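Putative periplasmic protein (Salmonella enterica subsp. enterica serovar Typhimurium, PDB 4J32) is the immunity protein Tai4, which binds and inhibits the type VI secretion effector Tae4, a papain-like peptidoglycan hydrolase, probably protecting the cell wall of its own bacterium. Local coordinates at the interface of chains C and A and the interface of chains B and A. Coordinates in Å, arbitrary orientation; residue numbers count along the deposited sequence, not the author numbering. Chains: chain A/B, Putative periplasmic protein; chain C, Putative cytoplasmic protein.

Contact 1: the interface of chains C and A. Residues chain C 134-136; chain A 5, 42, 45-46.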
ATOM      1  N   SER C 134       8.106 -12.787  10.648  1.00 23.46           N
ATOM      2  CA  SER C 134       8.062 -12.262   9.301  1.00 23.66           C
ATOM      3  C   SER C 134       9.127 -11.201   9.051  1.00 22.01           C
ATOM      4  O   SER C 134       9.264 -10.742   7.911  1.00 22.61           O
ATOM      5  CB  SER C 134       6.682 -11.680   9.048  1.00 24.14           C
ATOM      6  OG  SER C 134       5.726 -12.729   8.986  1.00 27.22           O
ATOM      7  N   ASN C 135       9.848 -10.805  10.091  1.00 20.47           N
ATOM      8  CA  ASN C 135      10.817  -9.707   9.987  1.00 20.19           C
ATOM      9  C   ASN C 135      12.253 -10.124  10.321  1.00 20.03           C
ATOM     10  O   ASN C 135      13.157  -9.287  10.281  1.00 20.13           O
ATOM     11  CB  ASN C 135      10.397  -8.547  10.911  1.00 19.37           C
ATOM     12  CG  ASN C 135      10.562  -8.917  12.391  1.00 20.28           C
ATOM     13  OD1 ASN C 135      10.100  -9.986  12.824  1.00 21.29           O
ATOM     14  ND2 ASN C 135      11.251  -8.074  13.146  1.00 19.18           N
ATOM     15  N   ALA C 136      12.453 -11.396  10.677  1.00 21.21           N
ATOM     16  CA  ALA C 136      13.751 -11.850  11.191  1.00 20.04           C
ATOM     17  C   ALA C 136      13.799 -13.368  11.291  1.00 21.47           C
ATOM     18  O   ALA C 136      12.764 -14.028  11.337  1.00 21.82           O
ATOM     19  CB  ALA C 136      14.055 -11.219  12.565  1.00 19.93           C
TER
ATOM     20  N   THR A   5       8.873 -13.262   3.343  1.00 20.94           N
ATOM     21  CA  THR A   5      10.002 -12.330   3.352  1.00 20.92           C
ATOM     22  C   THR A   5      11.342 -12.955   2.922  1.00 20.94           C
ATOM     23  O   THR A   5      12.093 -12.331   2.182  1.00 20.45           O
ATOM     24  CB  THR A   5      10.123 -11.664   4.745  1.00 20.61           C
ATOM     25  OG1 THR A   5       8.792 -11.368   5.224  1.00 19.80           O
ATOM     26  CG2 THR A   5      10.934 -10.349   4.673  1.00 19.94           C
ATOM     27  N   ALA A  42      11.217  -5.110   7.801  1.00 16.55           N
ATOM     28  CA  ALA A  42      11.413  -6.540   7.525  1.00 16.35           C
ATOM     29  C   ALA A  42      12.248  -6.714   6.250  1.00 17.10           C
ATOM     30  O   ALA A  42      13.168  -7.550   6.194  1.00 17.95           O
ATOM     31  CB  ALA A  42      10.064  -7.256   7.392  1.00 16.80           C
ATOM     32  N   GLU A  45      15.895  -5.782   6.922  1.00 16.70           N
ATOM     33  CA  GLU A  45      16.613  -6.810   7.685  1.00 17.93           C
ATOM     34  C   GLU A  45      17.347  -7.771   6.758  1.00 18.14           C
ATOM     35  O   GLU A  45      18.493  -8.165   7.040  1.00 19.32           O
ATOM     36  CB  GLU A  45      15.671  -7.605   8.611  1.00 18.31           C
ATOM     37  CG  GLU A  45      16.212  -8.959   9.164  1.00 19.13           C
ATOM     38  CD  GLU A  45      17.366  -8.827  10.182  1.00 20.90           C
ATOM     39  OE1 GLU A  45      17.433  -7.782  10.890  1.00 19.65           O
ATOM     40  OE2 GLU A  45      18.192  -9.772  10.284  1.00 19.45           O
ATOM     41  N   TYR A  46      16.677  -8.174   5.680  1.00 18.16           N
ATOM     42  CA  TYR A  46      17.213  -9.214   4.778  1.00 18.31           C
ATOM     43  C   TYR A  46      18.088  -8.672   3.644  1.00 18.35           C
ATOM     44  O   TYR A  46      18.726  -9.447   2.899  1.00 18.71           O
ATOM     45  CB  TYR A  46      16.064 -10.058   4.230  1.00 18.29           C
ATOM     46  CG  TYR A  46      15.429 -10.952   5.283  1.00 18.47           C
ATOM     47  CD1 TYR A  46      16.056 -12.132   5.698  1.00 22.58           C
ATOM     48  CD2 TYR A  46      14.227 -10.603   5.887  1.00 17.63           C
ATOM     49  CE1 TYR A  46      15.465 -12.973   6.680  1.00 23.12           C
ATOM     50  CE2 TYR A  46      13.638 -11.432   6.881  1.00 18.45           C
ATOM     51  CZ  TYR A  46      14.262 -12.608   7.258  1.00 21.49           C
ATOM     52  OH  TYR A  46      13.667 -13.447   8.205  1.00 20.56           O
TER
HETATM   53  O   HOH W   1      14.677  -7.580  12.106  1.00 20.24           O

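Contact 2: the interface of chains B and A. Residues chain B 8, 16, 19-20, 39, 43; chain A 80, 83-84, 87.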
ATOM      1  N   TYR B   8      -0.396   2.955 -18.127  1.00 22.54           N
ATOM      2  CA  TYR B   8      -0.300   1.530 -17.808  1.00 21.48           C
ATOM      3  C   TYR B   8      -0.929   0.643 -18.885  1.00 21.84           C
ATOM      4  O   TYR B   8      -1.980   0.975 -19.451  1.00 22.77           O
ATOM      5  CB  TYR B   8      -0.940   1.239 -16.441  1.00 19.85           C
ATOM      6  CG  TYR B   8      -0.177   1.898 -15.304  1.00 18.80           C
ATOM      7  CD1 TYR B   8       1.111   1.470 -14.970  1.00 20.74           C
ATOM      8  CD2 TYR B   8      -0.765   2.927 -14.553  1.00 18.29           C
ATOM      9  CE1 TYR B   8       1.838   2.081 -13.927  1.00 21.02           C
ATOM     10  CE2 TYR B   8      -0.049   3.553 -13.499  1.00 18.67           C
ATOM     11  CZ  TYR B   8       1.239   3.114 -13.201  1.00 21.05           C
ATOM     12  OH  TYR B   8       1.939   3.719 -12.178  1.00 19.68           O
ATOM     13  N   ASN B  16      -2.065  -3.292 -10.673  1.00 16.81           N
ATOM     14  CA  ASN B  16      -2.227  -2.077  -9.846  1.00 16.41           C
ATOM     15  C   ASN B  16      -3.510  -2.130  -9.055  1.00 16.49           C
ATOM     16  O   ASN B  16      -3.535  -1.753  -7.869  1.00 16.64           O
ATOM     17  CB  ASN B  16      -2.186  -0.795 -10.692  1.00 16.72           C
ATOM     18  CG  ASN B  16      -0.820  -0.510 -11.304  1.00 17.12           C
ATOM     19  OD1 ASN B  16       0.184  -1.150 -10.996  1.00 17.89           O
ATOM     20  ND2 ASN B  16      -0.786   0.469 -12.202  1.00 18.43           N
ATOM     21  N   LEU B  19      -3.130  -4.647  -6.103  1.00 16.44           N
ATOM     22  CA  LEU B  19      -2.422  -4.077  -4.966  1.00 17.12           C
ATOM     23  C   LEU B  19      -3.297  -3.089  -4.166  1.00 16.85           C
ATOM     24  O   LEU B  19      -3.420  -3.218  -2.931  1.00 16.57           O
ATOM     25  CB  LEU B  19      -1.125  -3.411  -5.430  1.00 17.13           C
ATOM     26  CG  LEU B  19      -0.327  -2.654  -4.356  1.00 18.72           C
ATOM     27  CD1 LEU B  19       0.002  -3.577  -3.127  1.00 20.37           C
ATOM     28  CD2 LEU B  19       0.950  -2.105  -5.014  1.00 19.09           C
ATOM     29  N   SER B  20      -3.912  -2.130  -4.864  1.00 16.96           N
ATOM     30  CA  SER B  20      -4.722  -1.124  -4.174  0.60 17.34           C
ATOM     31  C   SER B  20      -5.942  -1.743  -3.509  1.00 17.43           C
ATOM     32  O   SER B  20      -6.278  -1.356  -2.384  1.00 17.91           O
ATOM     33  CB  SER B  20      -5.113   0.054  -5.079  0.60 18.15           C
ATOM     34  OG  SER B  20      -5.551  -0.397  -6.339  0.60 17.32           O
ATOM     35  N   THR B  39      -8.408   4.726  -5.446  1.00 16.84           N
ATOM     36  CA  THR B  39      -7.260   4.418  -6.286  1.00 16.71           C
ATOM     37  C   THR B  39      -7.545   3.168  -7.136  1.00 16.43           C
ATOM     38  O   THR B  39      -7.335   3.170  -8.357  1.00 16.41           O
ATOM     39  CB  THR B  39      -5.980   4.249  -5.412  1.00 16.66           C
ATOM     40  OG1 THR B  39      -5.662   5.507  -4.798  1.00 17.62           O
ATOM     41  CG2 THR B  39      -4.778   3.767  -6.253  1.00 16.02           C
ATOM     42  N   TYR B  43      -7.937   2.380 -11.673  1.00 16.44           N
ATOM     43  CA  TYR B  43      -7.407   1.309 -12.549  1.00 16.82           C
ATOM     44  C   TYR B  43      -8.525   0.509 -13.226  1.00 17.00           C
ATOM     45  O   TYR B  43      -8.365   0.085 -14.381  1.00 18.06           O
ATOM     46  CB  TYR B  43      -6.448   0.389 -11.784  1.00 15.73           C
ATOM     47  CG  TYR B  43      -5.312   1.193 -11.204  1.00 17.16           C
ATOM     48  CD1 TYR B  43      -4.536   2.013 -12.033  1.00 16.99           C
ATOM     49  CD2 TYR B  43      -5.051   1.180  -9.826  1.00 18.44           C
ATOM     50  CE1 TYR B  43      -3.494   2.807 -11.525  1.00 18.92           C
ATOM     51  CE2 TYR B  43      -3.999   1.961  -9.295  1.00 16.66           C
ATOM     52  CZ  TYR B  43      -3.233   2.758 -10.151  1.00 17.55           C
ATOM     53  OH  TYR B  43      -2.233   3.547  -9.665  1.00 18.70           O
TER
ATOM     54  N   MET A  80      -2.216   5.873  -4.848  1.00 16.65           N
ATOM     55  CA  MET A  80      -1.788   6.001  -6.245  1.00 17.41           C
ATOM     56  C   MET A  80      -0.389   6.598  -6.409  1.00 17.00           C
ATOM     57  O   MET A  80       0.351   6.259  -7.367  1.00 16.92           O
ATOM     58  CB  MET A  80      -2.791   6.868  -7.006  1.00 17.34           C
ATOM     59  CG  MET A  80      -2.574   6.835  -8.486  1.00 19.27           C
ATOM     60  SD  MET A  80      -3.847   7.771  -9.380  1.00 20.42           S
ATOM     61  CE  MET A  80      -5.181   6.564  -9.383  1.00 21.33           C
ATOM     62  N   ILE A  83       1.931   3.742  -6.010  1.00 16.80           N
ATOM     63  CA  ILE A  83       1.879   2.806  -7.142  1.00 17.15           C
ATOM     64  C   ILE A  83       2.640   3.419  -8.342  1.00 17.69           C
ATOM     65  O   ILE A  83       3.421   2.734  -9.007  1.00 17.36           O
ATOM     66  CB  ILE A  83       0.416   2.390  -7.491  1.00 17.30           C
ATOM     67  CG1 ILE A  83      -0.120   1.463  -6.369  1.00 18.55           C
ATOM     68  CG2 ILE A  83       0.365   1.656  -8.859  1.00 18.84           C
ATOM     69  CD1 ILE A  83      -1.572   1.168  -6.404  1.00 22.14           C
ATOM     70  N   ASP A  84       2.449   4.711  -8.577  1.00 17.33           N
ATOM     71  CA  ASP A  84       3.212   5.371  -9.640  1.00 17.92           C
ATOM     72  C   ASP A  84       4.711   5.322  -9.292  1.00 17.83           C
ATOM     73  O   ASP A  84       5.569   5.102 -10.170  1.00 19.45           O
ATOM     74  CB  ASP A  84       2.748   6.824  -9.824  1.00 18.10           C
ATOM     75  CG  ASP A  84       1.396   6.930 -10.548  1.00 18.74           C
ATOM     76  OD1 ASP A  84       0.896   5.902 -11.091  1.00 19.05           O
ATOM     77  OD2 ASP A  84       0.865   8.068 -10.624  1.00 19.78           O
ATOM     78  N   HIS A  87       6.851   2.252 -10.174  1.00 17.83           N
ATOM     79  CA  HIS A  87       7.141   2.128 -11.616  1.00 19.54           C
ATOM     80  C   HIS A  87       8.208   3.110 -12.110  1.00 20.31           C
ATOM     81  O   HIS A  87       8.549   3.141 -13.310  1.00 21.14           O
ATOM     82  CB  HIS A  87       5.855   2.307 -12.429  1.00 19.28           C
ATOM     83  CG  HIS A  87       4.856   1.207 -12.204  1.00 19.59           C
ATOM     84  ND1 HIS A  87       3.958   1.229 -11.163  1.00 21.14           N
ATOM     85  CD2 HIS A  87       4.617   0.061 -12.887  1.00 23.19           C
ATOM     86  CE1 HIS A  87       3.214   0.134 -11.202  1.00 22.88           C
ATOM     87  NE2 HIS A  87       3.592  -0.591 -12.241  1.00 22.69           N
TER
HETATM   88  O   HOH W   2      -1.791   5.619 -11.440  1.00 17.93           O
HETATM   89  O   HOH W   3       1.872  -2.777 -12.703  1.00 26.39           O

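Contact 1: the interface of chains C and A
The loop of C:Ser134, C:Asn135 and C:Ala136, which links strands 124-131 and 138-143 of the effector Tae4, meets two elements of the immunity protein Tai4: the short 3-10 helix 5-7 and the C-terminal turn of helix 30-46. Recognition here falls largely on the backbone of the toxin. The hydroxyl OG1 of A:Thr5 donates a hydrogen bond of 2.8 Å to the carbonyl O of C:Ser134, arriving in the carbonyl plane on a lone pair at 142° to the C=O bond. The threonine's first torsion (chi1 -40°) keeps OG1 beside its own backbone N and turns it toward the loop, while the methyl CG2 lies farther from the same carbonyl. Next along the loop, the methyl CB of A:Ala42 packs against CA of C:Asn135 at 3.6 Å, a small side chain that probably allows the loop backbone to lie close to the helix. A:Glu45 passes its aliphatic part beside the carbonyl of C:Asn135, with CG 3.3 Å from that O. Its chain bends at chi2 (69°), and the carboxylate is joined to the loop through a water that lies 2.9 Å from O of C:Asn135 and 3.0 Å from OE1 of A:Glu45. C:Ala136 stands above the A:Tyr46 ring plane beyond its hydroxyl end, CA 4.0 Å from CZ, on the side where CG of A:Glu45 covers the rim. Within the papain-like NlpC/P60 fold of Tae4, the loop leads into strand 138-143, which probably carries the catalytic histidine; Tai4, with its N-terminal segment beside the end of helix 30-46, thus sits where it could help block the active site.

Contact 2: the interface of chains B and A
B:Tyr8, in a loop, with side chains of helices 10-26 and 30-46 of one copy, packs against helix 78-86 and A:His87 of the other, in a two-fold symmetric interface between the two copies of Tai4, a helical T6SS amidase immunity protein; the pairing is seen in the deposited assembly and may be the biological dimer. Among direct polar contacts, the phenol OH of B:Tyr8 donates a hydrogen bond of 2.7 Å to the carboxylate OD1 of A:Asp84, met on its anti side and 23° out of the carboxylate plane.

Aromatic packing adds to this: the edge of the B:Tyr8 ring points onto the imidazole of A:His87, with CE1 over the centre of the histidine face and the planes 64° apart. The histidine is fixed from its own chain, since ND1 donates to O of A:Ile83 at 2.7 Å, almost in the ring plane. On the tyrosine side, ND2 of B:Asn16 lies 3.2 Å above the centre of the B:Tyr8 ring.

Water extends the polar network twice. One molecule joins OD1 of B:Asn16 to NE2 of A:His87; another joins the B:Tyr43 hydroxyl to A:Asp84 OD1, giving that oxygen a second partner.

Van der Waals packing centres on A:Ile83. CG1 sits beside the backbone N (chi1 -71°), which leaves CG2 anti to N and pointing at the amide carbon CG of B:Asn16, 3.5 Å away, and at B:Tyr43, met tip to tip with OH 3.3 Å from CG2. CD1 reaches CE2 of B:Tyr43 and CB of B:Ser20, and CG1 passes B:Leu19. CB of B:Asn16 covers the B:Tyr43 ring, 3.4 Å above its centre. Alongside, B:Thr39 lays its methyl CG2 against CA of A:Met80 at 3.7 Å.

About 25 Å separates the centres of contact 1 and contact 2, and the two use different residues of chain A. Contact 1 draws on helix 30-46 and the N-terminal 3-10 helix of that chain, whereas contact 2 uses helix 78-86 and the residue just after it. In the symmetry twin of contact 2, however, chain A's own helix 30-46 meets Tai4 with A:Thr39 and A:Tyr43, next to the A:Ala42, A:Glu45 and A:Tyr46 that face the toxin. In the deposited assembly one Tai4 thus contacts a toxin and a second Tai4 at once; the structure alone does not show whether this heterotetramer is the biological form.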